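Local coordinates for protein transcriptional regulator, PadR family (Enterococcus faecalis, PDB 3HHH) that probably binds DNA through a winged helix-turn-helix domain and regulates transcription, as in other members of the PadR family, at residues Leu53-Glu65 and Lys76-Leu88. Sequence-based numbering, arbitrary orientation.
Sequences LLRLEKNQWVIAE and KFYRLTSSGEAEL. With SO4 (sulfate ion), chain E.
Leu53 and Tyr78 meet between helix 53-58 and the hairpin in the winged helix fold of PadR regulators, where strands 62-65 and 76-80 form the base of the antiparallel wing. Leu53 CD2 stands over the centre of the Tyr78 ring in a CH-pi contact, 3.7 Å from its centroid, while Val62 CG2 touches Tyr78 CD1 and Ala64 CB touches Tyr78 CE1. This is the tightly packed side, with Leu53, Val62 and Tyr78 buried. Backbone hydrogen bonds join Ile63 with Arg79 and Glu65 with Phe77 in both directions.

The other face of the hairpin is more open and polar. There Arg79 NH1 forms a salt bridge with Glu65 OE1 (3.0 Å), approaching from above the carboxylate plane, and Ile63 CG2 lies over the guanidinium. Nearer the helix, extended Lys76 passes Ala64 CB and leaves NZ in a long salt bridge to Glu57 OE1 (3.6 Å).

Beyond the strands, the Trp61 ring is sandwiched between Asn59 CB and the Glu87 carboxylate, stacked 23° from the ring plane. Lys5 of the second subunit packs on Glu87. Thr81 N donates to Trp61 O at 2.9 Å. Thr81 N-caps helix 82-88: OG1, between backbone N and carbonyl carbon (chi1 58°), accepts from Ser83 OG and, as the capping bond, Gly84 N.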
# COMPACT_ATOMS: atom_id res chain seq x y z
N LEU B 53 11.89 -3.32 -11.14
CA LEU B 53 12.38 -4.44 -11.94
C LEU B 53 13.81 -4.85 -11.55
O LEU B 53 14.13 -6.04 -11.52
CB LEU B 53 12.31 -4.12 -13.43
CG LEU B 53 10.91 -4.14 -14.05
CD1 LEU B 53 10.90 -3.44 -15.40
CD2 LEU B 53 10.40 -5.58 -14.17
N LEU B 54 14.66 -3.87 -11.27
CA LEU B 54 16.00 -4.16 -10.74
C LEU B 54 15.91 -5.02 -9.49
O LEU B 54 16.64 -6.00 -9.35
CB LEU B 54 16.77 -2.86 -10.44
CG LEU B 54 17.54 -2.24 -11.61
CD1 LEU B 54 17.95 -0.80 -11.30
CD2 LEU B 54 18.76 -3.09 -11.96
N ARG B 55 15.00 -4.66 -8.58
CA ARG B 55 14.87 -5.37 -7.32
C ARG B 55 14.32 -6.78 -7.51
O ARG B 55 14.79 -7.73 -6.87
CB ARG B 55 13.98 -4.58 -6.34
CG ARG B 55 13.95 -5.20 -4.95
CD ARG B 55 13.24 -4.32 -3.93
NE ARG B 55 13.14 -5.00 -2.65
CZ ARG B 55 12.25 -5.95 -2.36
NH1 ARG B 55 11.35 -6.35 -3.26
NH2 ARG B 55 12.25 -6.52 -1.15
N LEU B 56 13.32 -6.92 -8.38
CA LEU B 56 12.75 -8.23 -8.70
C LEU B 56 13.83 -9.17 -9.23
O LEU B 56 13.94 -10.32 -8.79
CB LEU B 56 11.63 -8.10 -9.73
CG LEU B 56 10.34 -7.41 -9.27
CD1 LEU B 56 9.40 -7.26 -10.44
CD2 LEU B 56 9.68 -8.19 -8.13
N GLU B 57 14.60 -8.67 -10.19
CA GLU B 57 15.71 -9.42 -10.78
C GLU B 57 16.74 -9.80 -9.72
O GLU B 57 17.12 -10.96 -9.60
CB GLU B 57 16.37 -8.60 -11.89
CG GLU B 57 17.59 -9.26 -12.53
CD GLU B 57 17.82 -8.82 -13.97
OE1 GLU B 57 17.26 -7.78 -14.38
OE2 GLU B 57 18.56 -9.53 -14.69
N LYS B 58 17.17 -8.81 -8.93
CA LYS B 58 18.16 -9.03 -7.87
C LYS B 58 17.81 -10.24 -6.99
O LYS B 58 18.68 -11.04 -6.67
CB LYS B 58 18.30 -7.76 -7.01
CG LYS B 58 19.39 -7.83 -5.92
CD LYS B 58 19.27 -6.66 -4.94
CE LYS B 58 19.72 -7.04 -3.53
NZ LYS B 58 21.18 -7.35 -3.45
N ASN B 59 16.54 -10.36 -6.63
CA ASN B 59 16.07 -11.46 -5.77
C ASN B 59 15.66 -12.72 -6.55
O ASN B 59 15.19 -13.69 -5.96
CB ASN B 59 14.91 -10.98 -4.91
CG ASN B 59 15.31 -9.86 -3.96
OD1 ASN B 59 15.59 -10.10 -2.78
ND2 ASN B 59 15.35 -8.63 -4.47
N GLN B 60 15.84 -12.68 -7.87
CA GLN B 60 15.61 -13.83 -8.76
C GLN B 60 14.15 -14.31 -8.80
O GLN B 60 13.87 -15.48 -9.05
CB GLN B 60 16.57 -14.98 -8.43
CG GLN B 60 18.03 -14.64 -8.72
CD GLN B 60 19.02 -15.54 -8.01
OE1 GLN B 60 18.94 -15.73 -6.79
NE2 GLN B 60 19.97 -16.09 -8.76
N TRP B 61 13.22 -13.38 -8.57
CA TRP B 61 11.79 -13.66 -8.73
C TRP B 61 11.40 -13.54 -10.21
O TRP B 61 10.43 -14.16 -10.65
CB TRP B 61 10.95 -12.72 -7.86
CG TRP B 61 11.19 -12.93 -6.40
CD1 TRP B 61 11.18 -14.13 -5.73
CD2 TRP B 61 11.45 -11.93 -5.41
NE1 TRP B 61 11.43 -13.93 -4.40
CE2 TRP B 61 11.60 -12.58 -4.17
CE3 TRP B 61 11.57 -10.53 -5.46
CZ2 TRP B 61 11.87 -11.90 -2.98
CZ3 TRP B 61 11.85 -9.85 -4.27
CH2 TRP B 61 11.99 -10.53 -3.06
N VAL B 62 12.15 -12.73 -10.95
CA VAL B 62 12.02 -12.66 -12.41
C VAL B 62 13.37 -12.93 -13.07
O VAL B 62 14.42 -12.62 -12.49
CB VAL B 62 11.49 -11.28 -12.87
CG1 VAL B 62 10.12 -11.00 -12.27
CG2 VAL B 62 12.48 -10.17 -12.52
N ILE B 63 13.35 -13.53 -14.26
CA ILE B 63 14.53 -13.62 -15.11
C ILE B 63 14.43 -12.55 -16.18
O ILE B 63 13.34 -12.28 -16.68
CB ILE B 63 14.65 -14.99 -15.82
CG1 ILE B 63 14.65 -16.13 -14.80
CG2 ILE B 63 15.93 -15.04 -16.66
CD1 ILE B 63 14.71 -17.52 -15.43
N ALA B 64 15.56 -11.94 -16.52
CA ALA B 64 15.63 -10.91 -17.55
C ALA B 64 16.52 -11.36 -18.71
O ALA B 64 17.55 -12.01 -18.50
CB ALA B 64 16.17 -9.61 -16.96
N GLU B 65 16.12 -11.02 -19.92
CA GLU B 65 16.84 -11.45 -21.11
C GLU B 65 16.49 -10.55 -22.30
O GLU B 65 15.35 -10.09 -22.41
CB GLU B 65 16.54 -12.92 -21.40
CG GLU B 65 16.56 -13.34 -22.86
CD GLU B 65 16.14 -14.79 -23.03
OE1 GLU B 65 14.93 -15.03 -23.26
OE2 GLU B 65 17.00 -15.68 -22.90
N LYS B 76 14.98 -5.50 -22.85
CA LYS B 76 15.12 -6.42 -21.72
C LYS B 76 13.74 -6.97 -21.34
O LYS B 76 12.94 -6.28 -20.71
CB LYS B 76 15.79 -5.70 -20.55
CG LYS B 76 16.43 -6.62 -19.52
CD LYS B 76 17.43 -5.87 -18.66
CE LYS B 76 17.95 -6.72 -17.50
NZ LYS B 76 19.24 -6.22 -16.96
N PHE B 77 13.48 -8.21 -21.74
CA PHE B 77 12.19 -8.87 -21.51
C PHE B 77 12.23 -9.72 -20.23
O PHE B 77 13.26 -10.31 -19.91
CB PHE B 77 11.82 -9.76 -22.70
CG PHE B 77 11.40 -8.98 -23.92
CD1 PHE B 77 10.07 -8.64 -24.11
CD2 PHE B 77 12.33 -8.60 -24.87
CE1 PHE B 77 9.67 -7.93 -25.24
CE2 PHE B 77 11.94 -7.89 -26.00
CZ PHE B 77 10.61 -7.55 -26.18
N TYR B 78 11.09 -9.78 -19.54
CA TYR B 78 11.00 -10.45 -18.23
C TYR B 78 10.02 -11.61 -18.20
O TYR B 78 9.06 -11.65 -18.97
CB TYR B 78 10.60 -9.44 -17.15
CG TYR B 78 11.59 -8.33 -16.93
CD1 TYR B 78 12.56 -8.41 -15.93
CD2 TYR B 78 11.56 -7.18 -17.72
CE1 TYR B 78 13.47 -7.39 -15.72
CE2 TYR B 78 12.48 -6.15 -17.52
CZ TYR B 78 13.43 -6.26 -16.52
OH TYR B 78 14.32 -5.23 -16.33
N ARG B 79 10.26 -12.55 -17.29
CA ARG B 79 9.32 -13.64 -17.02
C ARG B 79 9.51 -14.12 -15.59
O ARG B 79 10.60 -14.03 -15.03
CB ARG B 79 9.51 -14.80 -18.01
CG ARG B 79 10.92 -15.38 -18.06
CD ARG B 79 11.10 -16.36 -19.22
NE ARG B 79 12.48 -16.82 -19.35
CZ ARG B 79 13.42 -16.27 -20.13
NH1 ARG B 79 13.16 -15.20 -20.88
NH2 ARG B 79 14.65 -16.79 -20.16
N LEU B 80 8.43 -14.62 -14.99
CA LEU B 80 8.46 -15.07 -13.60
C LEU B 80 9.21 -16.38 -13.45
O LEU B 80 9.07 -17.30 -14.26
CB LEU B 80 7.03 -15.26 -13.07
CG LEU B 80 6.16 -14.01 -12.93
CD1 LEU B 80 4.89 -14.37 -12.19
CD2 LEU B 80 6.91 -12.88 -12.22
N THR B 81 10.02 -16.46 -12.39
CA THR B 81 10.61 -17.72 -11.97
C THR B 81 9.55 -18.49 -11.17
O THR B 81 8.45 -17.98 -10.95
CB THR B 81 11.84 -17.48 -11.08
OG1 THR B 81 11.46 -16.70 -9.93
CG2 THR B 81 12.92 -16.74 -11.85
N SER B 82 9.88 -19.70 -10.74
CA SER B 82 8.99 -20.46 -9.86
C SER B 82 8.84 -19.77 -8.51
O SER B 82 7.74 -19.72 -7.95
CB SER B 82 9.51 -21.89 -9.67
OG SER B 82 9.44 -22.61 -10.89
N SER B 83 9.94 -19.23 -7.99
CA SER B 83 9.93 -18.48 -6.74
C SER B 83 9.11 -17.20 -6.89
O SER B 83 8.41 -16.79 -5.97
CB SER B 83 11.36 -18.14 -6.31
OG SER B 83 11.98 -17.25 -7.23
N GLY B 84 9.21 -16.57 -8.06
CA GLY B 84 8.42 -15.38 -8.36
C GLY B 84 6.94 -15.68 -8.33
O GLY B 84 6.18 -15.00 -7.64
N GLU B 85 6.52 -16.70 -9.08
CA GLU B 85 5.13 -17.15 -9.09
C GLU B 85 4.65 -17.33 -7.64
O GLU B 85 3.57 -16.87 -7.27
CB GLU B 85 4.98 -18.45 -9.88
CG GLU B 85 5.30 -18.35 -11.39
CD GLU B 85 4.12 -17.92 -12.28
OE1 GLU B 85 2.98 -17.77 -11.77
OE2 GLU B 85 4.33 -17.73 -13.50
N ALA B 86 5.49 -17.98 -6.83
CA ALA B 86 5.22 -18.18 -5.40
C ALA B 86 5.01 -16.85 -4.66
O ALA B 86 4.08 -16.73 -3.86
CB ALA B 86 6.35 -18.96 -4.75
N GLU B 87 5.87 -15.87 -4.93
CA GLU B 87 5.77 -14.54 -4.33
C GLU B 87 4.46 -13.85 -4.73
O GLU B 87 3.81 -13.20 -3.91
CB GLU B 87 6.97 -13.67 -4.74
CG GLU B 87 7.14 -12.38 -3.92
CD GLU B 87 7.92 -12.57 -2.61
OE1 GLU B 87 8.23 -13.73 -2.24
OE2 GLU B 87 8.23 -11.54 -1.96
N LEU B 88 4.06 -14.00 -6.00
CA LEU B 88 2.82 -13.41 -6.50
C LEU B 88 1.60 -14.05 -5.82
O LEU B 88 0.70 -13.34 -5.35
CB LEU B 88 2.73 -13.56 -8.02
CG LEU B 88 1.47 -13.06 -8.73
CD1 LEU B 88 1.18 -11.61 -8.39
CD2 LEU B 88 1.60 -13.24 -10.24
S SO4 E . 14.72 -1.69 -22.35
O1 SO4 E . 15.03 -1.60 -23.77
O2 SO4 E . 15.61 -2.64 -21.69
O3 SO4 E . 14.89 -0.36 -21.75
O4 SO4 E . 13.33 -2.13 -22.19